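Local coordinates for NAD-dependent epimerase/dehydratase (Methanobrevibacter ruminantium, PDB 6DNT), which probably catalyses the NAD-dependent 4-epimerisation of UDP-N-acetylglucosamine, and is bound here to UDP-N-acetylmuramic acid, at residues I57-L68 with H81-L91; G158-E167 with I306-N315. All coordinates share one frame; numbering follows the deposited sequence. Where two conformers were deposited one is given.

Interaction 1 (I57-L68 with H81-L91); sequences IDDNKVTIIDNL and HENLTIIKEDL. With NAD (nicotinamide-adenine-dinucleotide), chain B.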
loop_
_atom_site.group_PDB
_atom_site.type_symbol
_atom_site.label_atom_id
_atom_site.label_comp_id
_atom_site.label_asym_id
_atom_site.label_seq_id
_atom_site.Cartn_x
_atom_site.Cartn_y
_atom_site.Cartn_z
ATOM N N ILE A 57 -10.113 26.742 14.922
ATOM C CA ILE A 57 -9.149 27.722 15.424
ATOM C C ILE A 57 -9.645 28.596 16.589
ATOM O O ILE A 57 -8.830 29.048 17.403
ATOM C CB ILE A 57 -8.615 28.609 14.272
ATOM C CG1 ILE A 57 -7.339 29.364 14.678
ATOM C CG2 ILE A 57 -9.687 29.573 13.752
ATOM C CD1 ILE A 57 -6.171 28.494 15.090
ATOM N N ASP A 58 -10.946 28.848 16.674
ATOM C CA ASP A 58 -11.455 29.709 17.753
ATOM C C ASP A 58 -11.312 29.062 19.118
ATOM O O ASP A 58 -11.013 29.756 20.097
ATOM C CB ASP A 58 -12.916 30.117 17.522
ATOM C CG ASP A 58 -13.064 31.207 16.473
ATOM O OD1 ASP A 58 -12.077 31.893 16.124
ATOM O OD2 ASP A 58 -14.201 31.394 15.999
ATOM N N ASP A 59 -11.486 27.745 19.185
ATOM C CA ASP A 59 -11.522 27.039 20.461
ATOM C C ASP A 59 -10.341 26.097 20.707
ATOM O O ASP A 59 -10.288 25.442 21.751
ATOM C CB ASP A 59 -12.852 26.282 20.576
ATOM C CG ASP A 59 -14.056 27.219 20.594
ATOM O OD1 ASP A 59 -14.023 28.226 21.331
ATOM O OD2 ASP A 59 -15.029 26.963 19.856
ATOM N N ASN A 60 -9.383 26.035 19.773
ATOM C CA ASN A 60 -8.252 25.109 19.890
ATOM C C ASN A 60 -6.976 25.723 19.370
ATOM O O ASN A 60 -6.999 26.585 18.493
ATOM C CB ASN A 60 -8.518 23.839 19.080
ATOM C CG ASN A 60 -9.809 23.165 19.474
ATOM O OD1 ASN A 60 -9.857 22.441 20.466
ATOM N ND2 ASN A 60 -10.865 23.417 18.723
ATOM N N LYS A 61 -5.856 25.278 19.916
ATOM C CA LYS A 61 -4.566 25.609 19.353
ATOM C C LYS A 61 -4.380 24.742 18.113
ATOM O O LYS A 61 -4.677 23.550 18.148
ATOM C CB LYS A 61 -3.440 25.380 20.349
ATOM C CG LYS A 61 -3.366 26.424 21.451
ATOM C CD LYS A 61 -2.116 26.153 22.285
ATOM C CE LYS A 61 -1.799 27.250 23.282
ATOM N NZ LYS A 61 -0.659 26.814 24.135
ATOM N N VAL A 62 -3.919 25.356 17.028
ATOM C CA VAL A 62 -3.700 24.652 15.765
ATOM C C VAL A 62 -2.314 24.956 15.236
ATOM O O VAL A 62 -1.949 26.121 15.064
ATOM C CB VAL A 62 -4.722 25.065 14.691
ATOM C CG1 VAL A 62 -4.480 24.292 13.395
ATOM C CG2 VAL A 62 -6.138 24.818 15.181
ATOM N N THR A 63 -1.562 23.900 14.943
ATOM C CA THR A 63 -0.287 24.002 14.264
ATOM C C THR A 63 -0.478 23.452 12.859
ATOM O O THR A 63 -0.820 22.288 12.692
ATOM C CB THR A 63 0.801 23.195 14.981
ATOM O OG1 THR A 63 1.064 23.798 16.261
ATOM C CG2 THR A 63 2.081 23.157 14.189
ATOM N N ILE A 64 -0.274 24.308 11.872
ATOM C CA ILE A 64 -0.283 23.900 10.473
ATOM C C ILE A 64 1.133 23.543 10.063
ATOM O O ILE A 64 2.068 24.297 10.353
ATOM C CB ILE A 64 -0.813 25.025 9.574
ATOM C CG1 ILE A 64 -2.295 25.264 9.864
ATOM C CG2 ILE A 64 -0.573 24.705 8.093
ATOM C CD1 ILE A 64 -2.849 26.463 9.108
ATOM N N ILE A 65 1.301 22.409 9.369
ATOM C CA ILE A 65 2.556 22.131 8.655
ATOM C C ILE A 65 2.230 22.113 7.168
ATOM O O ILE A 65 1.418 21.306 6.727
ATOM C CB ILE A 65 3.208 20.786 9.058
ATOM C CG1 ILE A 65 3.339 20.665 10.586
ATOM C CG2 ILE A 65 4.568 20.663 8.387
ATOM C CD1 ILE A 65 3.720 19.279 11.073
ATOM N N ASP A 66 2.852 23.000 6.399
ATOM C CA ASP A 66 2.512 23.129 4.983
ATOM C C ASP A 66 3.688 23.734 4.259
ATOM O O ASP A 66 4.233 24.744 4.708
ATOM C CB ASP A 66 1.268 24.005 4.842
ATOM C CG ASP A 66 0.579 23.847 3.504
ATOM O OD1 ASP A 66 1.206 24.115 2.475
ATOM O OD2 ASP A 66 -0.607 23.463 3.500
ATOM N N ASN A 67 4.083 23.140 3.129
ATOM C CA ASN A 67 5.215 23.659 2.375
ATOM C C ASN A 67 4.854 24.668 1.262
ATOM O O ASN A 67 5.739 25.040 0.489
ATOM C CB ASN A 67 6.063 22.519 1.801
ATOM C CG ASN A 67 5.346 21.714 0.724
ATOM O OD1 ASN A 67 4.185 21.978 0.387
ATOM N ND2 ASN A 67 6.036 20.715 0.198
ATOM N N LEU A 68 3.582 25.071 1.189
ATOM C CA LEU A 68 3.072 26.016 0.187
ATOM C C LEU A 68 3.211 25.546 -1.264
ATOM O O LEU A 68 3.113 26.370 -2.178
ATOM C CB LEU A 68 3.728 27.396 0.332
ATOM C CG LEU A 68 3.552 28.097 1.664
ATOM C CD1 LEU A 68 4.488 29.292 1.735
ATOM C CD2 LEU A 68 2.103 28.537 1.822
ATOM N N HIS A 81 -4.520 34.533 13.536
ATOM C CA HIS A 81 -5.287 34.174 14.713
ATOM C C HIS A 81 -4.361 33.848 15.893
ATOM O O HIS A 81 -3.318 33.209 15.718
ATOM C CB HIS A 81 -6.169 32.968 14.393
ATOM C CG HIS A 81 -7.312 32.782 15.335
ATOM N ND1 HIS A 81 -7.143 32.375 16.637
ATOM C CD2 HIS A 81 -8.646 32.922 15.159
ATOM C CE1 HIS A 81 -8.315 32.285 17.232
ATOM N NE2 HIS A 81 -9.246 32.609 16.352
ATOM N N GLU A 82 -4.742 34.295 17.090
ATOM C CA GLU A 82 -3.939 34.037 18.300
ATOM C C GLU A 82 -3.602 32.557 18.576
ATOM O O GLU A 82 -2.529 32.254 19.040
ATOM C CB GLU A 82 -4.568 34.711 19.536
ATOM C CG GLU A 82 -4.221 36.198 19.669
ATOM C CD GLU A 82 -2.720 36.491 19.810
ATOM O OE1 GLU A 82 -1.998 35.720 20.478
ATOM O OE2 GLU A 82 -2.253 37.503 19.245
ATOM N N ASN A 83 -4.516 31.652 18.250
ATOM C CA ASN A 83 -4.329 30.217 18.429
ATOM C C ASN A 83 -3.520 29.512 17.338
ATOM O O ASN A 83 -3.276 28.310 17.458
ATOM C CB ASN A 83 -5.688 29.539 18.561
ATOM C CG ASN A 83 -6.404 29.912 19.840
ATOM O OD1 ASN A 83 -5.788 30.422 20.781
ATOM N ND2 ASN A 83 -7.701 29.633 19.899
ATOM N N LEU A 84 -3.110 30.237 16.302
ATOM C CA LEU A 84 -2.489 29.621 15.133
ATOM C C LEU A 84 -0.985 29.621 15.195
ATOM O O LEU A 84 -0.375 30.616 15.578
ATOM C CB LEU A 84 -2.919 30.364 13.871
ATOM C CG LEU A 84 -2.446 29.783 12.544
ATOM C CD1 LEU A 84 -3.052 28.403 12.341
ATOM C CD2 LEU A 84 -2.829 30.734 11.432
ATOM N N THR A 85 -0.389 28.501 14.779
ATOM C CA THR A 85 1.012 28.415 14.462
ATOM C C THR A 85 1.147 27.838 13.062
ATOM O O THR A 85 0.464 26.885 12.723
ATOM C CB THR A 85 1.752 27.517 15.483
ATOM O OG1 THR A 85 1.791 28.194 16.753
ATOM C CG2 THR A 85 3.161 27.199 15.025
ATOM N N ILE A 86 2.028 28.410 12.260
ATOM C CA ILE A 86 2.291 27.900 10.922
ATOM C C ILE A 86 3.755 27.553 10.814
ATOM O O ILE A 86 4.620 28.395 11.092
ATOM C CB ILE A 86 1.941 28.912 9.820
ATOM C CG1 ILE A 86 0.509 29.391 10.063
ATOM C CG2 ILE A 86 2.101 28.272 8.427
ATOM C CD1 ILE A 86 0.103 30.572 9.244
ATOM N N ILE A 87 4.014 26.327 10.360
ATOM C CA ILE A 87 5.358 25.832 10.113
ATOM C C ILE A 87 5.435 25.596 8.619
ATOM O O ILE A 87 4.753 24.705 8.099
ATOM C CB ILE A 87 5.638 24.527 10.901
ATOM C CG1 ILE A 87 5.402 24.766 12.404
ATOM C CG2 ILE A 87 7.059 24.063 10.617
ATOM C CD1 ILE A 87 5.585 23.557 13.314
ATOM N N LYS A 88 6.244 26.405 7.946
ATOM C CA LYS A 88 6.359 26.391 6.487
ATOM C C LYS A 88 7.483 25.455 6.099
ATOM O O LYS A 88 8.614 25.868 5.851
ATOM C CB LYS A 88 6.589 27.800 5.948
ATOM C CG LYS A 88 5.365 28.682 6.089
ATOM C CD LYS A 88 5.551 30.032 5.411
ATOM C CE LYS A 88 4.314 30.892 5.566
ATOM N NZ LYS A 88 4.539 32.228 4.953
ATOM N N GLU A 89 7.156 24.168 6.049
ATOM C CA GLU A 89 8.147 23.142 5.861
ATOM C C GLU A 89 7.533 21.903 5.224
ATOM O O GLU A 89 6.344 21.625 5.403
ATOM C CB GLU A 89 8.732 22.787 7.231
ATOM C CG GLU A 89 10.033 22.030 7.192
ATOM C CD GLU A 89 10.721 21.966 8.544
ATOM O OE1 GLU A 89 10.074 22.280 9.572
ATOM O OE2 GLU A 89 11.911 21.571 8.574
ATOM N N ASP A 90 8.356 21.191 4.465
ATOM C CA ASP A 90 7.976 19.893 3.926
ATOM C C ASP A 90 7.896 18.877 5.064
ATOM O O ASP A 90 8.789 18.845 5.932
ATOM C CB ASP A 90 9.018 19.434 2.899
ATOM C CG ASP A 90 8.482 18.354 1.970
ATOM O OD1 ASP A 90 8.104 17.259 2.443
ATOM O OD2 ASP A 90 8.385 18.639 0.758
ATOM N N LEU A 91 6.865 18.028 5.071
ATOM C CA LEU A 91 6.788 16.958 6.069
ATOM C C LEU A 91 8.034 16.074 6.097
ATOM O O LEU A 91 8.368 15.544 7.154
ATOM C CB LEU A 91 5.571 16.052 5.857
ATOM C CG LEU A 91 4.216 16.579 6.303
ATOM C CD1 LEU A 91 3.170 15.525 5.970
ATOM C CD2 LEU A 91 4.135 16.918 7.779
HETATM P PA NAD B . -4.422 20.811 -1.735
HETATM O O1A NAD B . -5.232 22.072 -1.767
HETATM O O2A NAD B . -3.311 20.655 -2.713
HETATM O O5B NAD B . -3.865 20.675 -0.228
HETATM C C5B NAD B . -2.675 19.945 0.064
HETATM C C4B NAD B . -1.844 20.845 0.956
HETATM O O4B NAD B . -0.687 20.117 1.373
HETATM C C3B NAD B . -1.340 22.092 0.237
HETATM O O3B NAD B . -1.611 23.227 1.047
HETATM C C2B NAD B . 0.145 21.851 0.016
HETATM O O2B NAD B . 0.975 23.025 0.018
HETATM C C1B NAD B . 0.479 20.904 1.152
HETATM N N9A NAD B . 1.556 19.936 0.905
HETATM C C8A NAD B . 1.674 19.079 -0.140
HETATM N N7A NAD B . 2.763 18.285 0.009
HETATM C C5A NAD B . 3.330 18.615 1.201
HETATM C C6A NAD B . 4.497 18.167 1.976
HETATM N N6A NAD B . 5.282 17.187 1.501
HETATM N N1A NAD B . 4.741 18.785 3.173
HETATM C C2A NAD B . 3.953 19.767 3.645
HETATM N N3A NAD B . 2.862 20.228 2.989
HETATM C C4A NAD B . 2.527 19.685 1.783
HETATM O O3 NAD B . -5.395 19.534 -1.862
HETATM P PN NAD B . -6.817 19.281 -1.213
HETATM O O1N NAD B . -7.091 20.208 -0.066
HETATM O O2N NAD B . -7.832 19.152 -2.316
HETATM O O5D NAD B . -6.572 17.799 -0.657
HETATM C C5D NAD B . -6.378 17.588 0.746
HETATM C C4D NAD B . -6.336 16.082 0.993
HETATM O O4D NAD B . -7.587 15.507 0.605
HETATM C C3D NAD B . -5.252 15.373 0.190
HETATM O O3D NAD B . -4.674 14.303 0.959
HETATM C C2D NAD B . -6.010 14.821 -0.992
HETATM O O2D NAD B . -5.345 13.709 -1.578
HETATM C C1D NAD B . -7.336 14.471 -0.356
HETATM N N1N NAD B . -8.470 14.382 -1.282
HETATM C C2N NAD B . -8.944 15.469 -1.915
HETATM C C3N NAD B . -10.033 15.372 -2.776
HETATM C C7N NAD B . -10.605 16.551 -3.528
HETATM O O7N NAD B . -11.570 16.361 -4.259
HETATM N N7N NAD B . -10.068 17.764 -3.439
HETATM C C4N NAD B . -10.622 14.116 -2.946
HETATM C C5N NAD B . -10.113 13.005 -2.294
HETATM C C6N NAD B . -9.018 13.162 -1.468
HETATM O O HOH W 1 -9.058 29.727 22.484
#
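Ile57 lies over one face of the His81 imidazole, its CG1 3.6 Å from the ring centroid in a CH-pi contact. CG1 is set anti to the backbone N (chi1 -164°), which lays this branch on the ring; CD1, beyond it, touches Asn83 and Leu84. The carbonyl O of Ile57 accepts at 2.8 Å from Asn83 ND2 and lies close to the plane of the Asn83 side-chain amide. Asp58 comes in at the ring edge, where OD1 receives His81 NE2 at 2.9 Å; the other ring nitrogen, ND1, accepts from the amide N of Asn83, fixing the rotation of the imidazole. Exchanging His81 for an alanine would probably leave the Asp58 carboxylate without this mate and open a gap against Ile57 CG1.

From Val62 onward the segments run as parallel strands, with Val62 and Ile64 each giving and accepting one backbone bond. Thr63 CG2 meets Ile87 CD1 at 3.6 Å on one face of the sheet, while Ile64 CD1 touches Leu84 CD1 on the other. Ile65 CG2 packs on Leu91 CD2. Asp66, following Ile65, takes both hydroxyls of the adenosine ribose of NAD, one on each carboxylate oxygen: OD1 accepts from O2B at 2.7 Å and OD2 from O3B, while OD1 also closes an Asx turn with Leu68 N. Asn67 lays its amide over the adenine; ND2 reaches Asp90 OD2 at 3.2 Å from above the carboxylate plane, and OD1 bonds to Ser69. Asp90 OD1 accepts from adenine N6A and from the backbone N of Met92, and Leu91 N donates to N1A.

Strand 61-65 lies between its parallel neighbours 38-42 and 84-87 in the Rossmann-type sheet, with helix 96-99 covering Ile65 and Ile87, and helix 122-142 touching Asp90 and Leu91.

Interaction 2 (G158-E167 with I306-N315); sequences GENPNMPLKE and IKHSLADISN. With ZN (zinc ion), chain D.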
loop_
_atom_site.group_PDB
_atom_site.type_symbol
_atom_site.label_atom_id
_atom_site.label_comp_id
_atom_site.label_asym_id
_atom_site.label_seq_id
_atom_site.Cartn_x
_atom_site.Cartn_y
_atom_site.Cartn_z
ATOM N N GLY A 158 -10.916 2.291 -7.779
ATOM C CA GLY A 158 -10.777 2.125 -9.227
ATOM C C GLY A 158 -12.121 2.057 -9.926
ATOM O O GLY A 158 -13.082 2.700 -9.508
ATOM N N GLU A 159 -12.186 1.254 -10.974
ATOM C CA GLU A 159 -13.379 1.122 -11.801
ATOM C C GLU A 159 -14.177 -0.058 -11.273
ATOM O O GLU A 159 -14.026 -1.183 -11.739
ATOM C CB GLU A 159 -12.981 0.944 -13.268
ATOM C CG GLU A 159 -14.160 1.076 -14.223
ATOM C CD GLU A 159 -13.795 0.851 -15.679
ATOM O OE1 GLU A 159 -14.693 1.005 -16.530
ATOM O OE2 GLU A 159 -12.632 0.507 -15.983
ATOM N N ASN A 160 -15.028 0.206 -10.294
ATOM C CA ASN A 160 -15.766 -0.842 -9.598
ATOM C C ASN A 160 -17.241 -0.629 -9.879
ATOM O O ASN A 160 -17.797 0.415 -9.525
ATOM C CB ASN A 160 -15.474 -0.788 -8.091
ATOM C CG ASN A 160 -16.068 -1.967 -7.324
ATOM O OD1 ASN A 160 -17.115 -2.509 -7.687
ATOM N ND2 ASN A 160 -15.402 -2.360 -6.248
ATOM N N PRO A 161 -17.895 -1.618 -10.514
ATOM C CA PRO A 161 -19.312 -1.468 -10.829
ATOM C C PRO A 161 -20.271 -1.726 -9.659
ATOM O O PRO A 161 -21.469 -1.492 -9.805
ATOM C CB PRO A 161 -19.514 -2.510 -11.934
ATOM C CG PRO A 161 -18.590 -3.610 -11.556
ATOM C CD PRO A 161 -17.382 -2.933 -10.945
ATOM N N ASN A 162 -19.780 -2.184 -8.510
ATOM C CA ASN A 162 -20.656 -2.561 -7.386
ATOM C C ASN A 162 -21.083 -1.358 -6.551
ATOM O O ASN A 162 -20.752 -1.239 -5.369
ATOM C CB ASN A 162 -19.967 -3.600 -6.504
ATOM C CG ASN A 162 -19.519 -4.808 -7.288
ATOM O OD1 ASN A 162 -20.248 -5.288 -8.156
ATOM N ND2 ASN A 162 -18.310 -5.292 -7.015
ATOM N N MET A 163 -21.865 -0.483 -7.170
ATOM C CA MET A 163 -22.320 0.734 -6.537
ATOM C C MET A 163 -23.687 0.505 -5.888
ATOM O O MET A 163 -24.451 -0.336 -6.381
ATOM C CB MET A 163 -22.385 1.860 -7.568
ATOM C CG MET A 163 -21.015 2.446 -7.871
ATOM S SD MET A 163 -21.028 3.490 -9.334
ATOM C CE MET A 163 -21.016 2.228 -10.609
ATOM N N PRO A 164 -24.008 1.204 -4.799
ATOM C CA PRO A 164 -23.110 2.171 -4.131
ATOM C C PRO A 164 -21.932 1.487 -3.419
ATOM O O PRO A 164 -22.096 0.413 -2.813
ATOM C CB PRO A 164 -24.019 2.863 -3.131
ATOM C CG PRO A 164 -25.136 1.907 -2.888
ATOM C CD PRO A 164 -25.333 1.156 -4.161
ATOM N N LEU A 165 -20.754 2.102 -3.512
ATOM C CA LEU A 165 -19.507 1.434 -3.120
ATOM C C LEU A 165 -19.366 1.352 -1.618
ATOM O O LEU A 165 -19.352 2.370 -0.933
ATOM C CB LEU A 165 -18.288 2.167 -3.680
ATOM C CG LEU A 165 -18.220 2.196 -5.204
ATOM C CD1 LEU A 165 -17.257 3.268 -5.680
ATOM C CD2 LEU A 165 -17.842 0.824 -5.743
ATOM N N LYS A 166 -19.261 0.131 -1.112
ATOM C CA LYS A 166 -19.066 -0.094 0.308
ATOM C C LYS A 166 -17.575 -0.082 0.613
ATOM O O LYS A 166 -16.759 -0.426 -0.239
ATOM C CB LYS A 166 -19.687 -1.421 0.721
ATOM C CG LYS A 166 -21.195 -1.442 0.552
ATOM C CD LYS A 166 -21.815 -2.715 1.112
ATOM C CE LYS A 166 -21.508 -3.939 0.265
ATOM N NZ LYS A 166 -22.005 -3.829 -1.140
ATOM N N GLU A 167 -17.227 0.286 1.842
ATOM C CA GLU A 167 -15.820 0.352 2.250
ATOM C C GLU A 167 -15.125 -0.998 2.182
ATOM O O GLU A 167 -13.916 -1.056 2.021
ATOM C CB GLU A 167 -15.671 0.929 3.661
ATOM C CG GLU A 167 -16.044 2.404 3.781
ATOM C CD GLU A 167 -17.504 2.656 4.133
ATOM O OE1 GLU A 167 -18.344 1.713 4.069
ATOM O OE2 GLU A 167 -17.817 3.819 4.467
ATOM N N ILE A 306 -13.441 7.218 -15.055
ATOM C CA ILE A 306 -14.499 6.219 -14.877
ATOM C C ILE A 306 -15.851 6.880 -15.143
ATOM O O ILE A 306 -16.011 8.089 -14.965
ATOM C CB ILE A 306 -14.441 5.514 -13.507
ATOM C CG1 ILE A 306 -14.805 6.447 -12.353
ATOM C CG2 ILE A 306 -13.066 4.873 -13.326
ATOM C CD1 ILE A 306 -14.881 5.730 -11.018
ATOM N N LYS A 307 -16.818 6.095 -15.605
ATOM C CA LYS A 307 -18.107 6.677 -16.001
ATOM C C LYS A 307 -18.968 7.085 -14.802
ATOM O O LYS A 307 -19.446 8.215 -14.744
ATOM C CB LYS A 307 -18.865 5.720 -16.917
ATOM C CG LYS A 307 -20.011 6.390 -17.659
ATOM C CD LYS A 307 -19.581 7.044 -18.947
ATOM C CE LYS A 307 -20.765 7.795 -19.546
ATOM N NZ LYS A 307 -20.432 8.395 -20.853
ATOM N N HIS A 308 -19.146 6.179 -13.849
ATOM C CA HIS A 308 -20.000 6.401 -12.675
ATOM C C HIS A 308 -19.315 6.084 -11.360
ATOM O O HIS A 308 -18.602 5.066 -11.224
ATOM C CB HIS A 308 -21.276 5.573 -12.781
ATOM C CG HIS A 308 -22.064 5.877 -14.009
ATOM N ND1 HIS A 308 -22.691 7.084 -14.198
ATOM C CD2 HIS A 308 -22.294 5.152 -15.127
ATOM C CE1 HIS A 308 -23.297 7.089 -15.371
ATOM N NE2 HIS A 308 -23.058 5.934 -15.957
ATOM N N SER A 309 -19.550 6.959 -10.392
ATOM C CA SER A 309 -18.996 6.839 -9.052
ATOM C C SER A 309 -20.076 7.222 -8.051
ATOM O O SER A 309 -20.685 8.289 -8.169
ATOM C CB SER A 309 -17.797 7.767 -8.906
ATOM O OG SER A 309 -17.385 7.820 -7.571
ATOM N N LEU A 310 -20.315 6.358 -7.067
ATOM C CA LEU A 310 -21.381 6.535 -6.072
ATOM C C LEU A 310 -20.964 5.854 -4.780
ATOM O O LEU A 310 -20.595 4.683 -4.811
ATOM C CB LEU A 310 -22.688 5.919 -6.575
ATOM C CG LEU A 310 -23.911 5.991 -5.652
ATOM C CD1 LEU A 310 -24.310 7.422 -5.356
ATOM C CD2 LEU A 310 -25.051 5.198 -6.289
ATOM N N ALA A 311 -21.038 6.569 -3.660
ATOM C CA ALA A 311 -20.673 6.011 -2.356
ATOM C C ALA A 311 -21.860 5.362 -1.651
ATOM O O ALA A 311 -22.977 5.857 -1.731
ATOM C CB ALA A 311 -20.112 7.098 -1.456
ATOM N N ASP A 312 -21.594 4.284 -0.924
ATOM C CA ASP A 312 -22.462 3.861 0.169
ATOM C C ASP A 312 -21.976 4.587 1.412
ATOM O O ASP A 312 -20.829 4.400 1.817
ATOM C CB ASP A 312 -22.395 2.341 0.381
ATOM C CG ASP A 312 -23.412 1.850 1.406
ATOM O OD1 ASP A 312 -23.533 2.456 2.491
ATOM O OD2 ASP A 312 -24.086 0.839 1.123
ATOM N N ILE A 313 -22.842 5.403 2.016
ATOM C CA ILE A 313 -22.461 6.211 3.190
ATOM C C ILE A 313 -23.087 5.726 4.515
ATOM O O ILE A 313 -23.135 6.479 5.486
ATOM C CB ILE A 313 -22.711 7.720 2.979
ATOM C CG1 ILE A 313 -24.175 8.009 2.658
ATOM C CG2 ILE A 313 -21.799 8.254 1.889
ATOM C CD1 ILE A 313 -24.573 9.426 3.017
ATOM N N SER A 314 -23.501 4.457 4.557
ATOM C CA SER A 314 -24.041 3.844 5.783
ATOM C C SER A 314 -23.115 4.024 6.990
ATOM O O SER A 314 -23.566 4.380 8.080
ATOM C CB SER A 314 -24.286 2.345 5.568
ATOM O OG SER A 314 -25.252 2.148 4.549
ATOM N N ASN A 315 -21.819 3.817 6.782
ATOM C CA ASN A 315 -20.862 3.876 7.882
ATOM C C ASN A 315 -20.540 5.279 8.397
ATOM O O ASN A 315 -19.823 5.406 9.382
ATOM C CB ASN A 315 -19.613 3.047 7.542
ATOM C CG ASN A 315 -19.911 1.554 7.560
ATOM O OD1 ASN A 315 -20.574 1.066 8.476
ATOM N ND2 ASN A 315 -19.466 0.839 6.553
HETATM ZN ZN ZN D . -23.907 5.495 -17.870
HETATM O O HOH W 2 -16.070 3.497 -16.400
HETATM O O HOH W 3 -17.292 3.227 -9.596
HETATM O O HOH W 4 -24.076 -0.988 -0.980
HETATM O O HOH W 5 -20.804 2.807 4.246
#
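Ile306 meets the start of 158-167 with two branches: CG2 rests on Glu159 CB at 3.9 Å, and CD1 reaches the carbonyl O of Gly158. With chi1 at 69°, CG1 lies between the backbone N and the carbonyl carbon and carries CD1 to Gly158, while CG2, beside the backbone N, is left for Glu159. A water joins Lys307 N to Glu159 OE1, and another links the carbonyl oxygens of His308 and Asn160.

His308 turns its imidazole away from this contact and binds zinc through NE2 at 2.1 Å, while ND1 is held by Ser244. Its backbone faces Met163, whose sulfur SD lies 3.5 Å from His308 O and whose CE meets His308 CB; the thioether crosses the histidine at roughly a right angle. Leu310 packs CB on Met163 SD and CG on Pro164 CB, the latter at 4.0 Å. Its carbonyl O accepts from Leu165 N at 2.9 Å, whereas its own N is buried without a partner.

Ala311 forms the single backbone bridge with Leu165, completed when Asp312 N donates to Leu165 O at 2.9 Å from 47° above the carbonyl plane. Asp312 OD1 takes both Ser314 N, in an Asx turn, and Ser314 OG, so the carboxylate is held against rotation; a water ties OD2 to Pro164 O. Asn315 ND2 then grips Glu167 OE1 at 2.9 Å from above the carboxylate plane, while Glu167 OE2 takes Asn270 N.

Two largely irregular segments are thus joined by one backbone bridge, side-chain contacts and waters. At one end Glu242 shares the zinc with His308, and Ser309, its side chain about 5 Å from the bound UDP-N-acetylmuramic acid, places the arrangement beside the sugar-nucleotide pocket of an extended short-chain dehydrogenase fold.

Along the chain the two contacts come in series, neither nested nor crossed. Interaction 1 is local: 57-68 and 81-91 are separated by twelve residues without helix or strand, and their pairing closes that loop at one side of the nucleotide-binding sheet, next to the adenosine of NAD. Interaction 2 is long-range. It joins the loop following strand 147-153 to the one following strand 297-299, closing a span of 138 residues that includes helix 176-195 and the later sheet strands. The centres lie about 34 Å apart on opposite sides of the chain's centre, so one contact borders the cofactor's adenine end and the other ties the Rossmann part to the chain's C-terminal region.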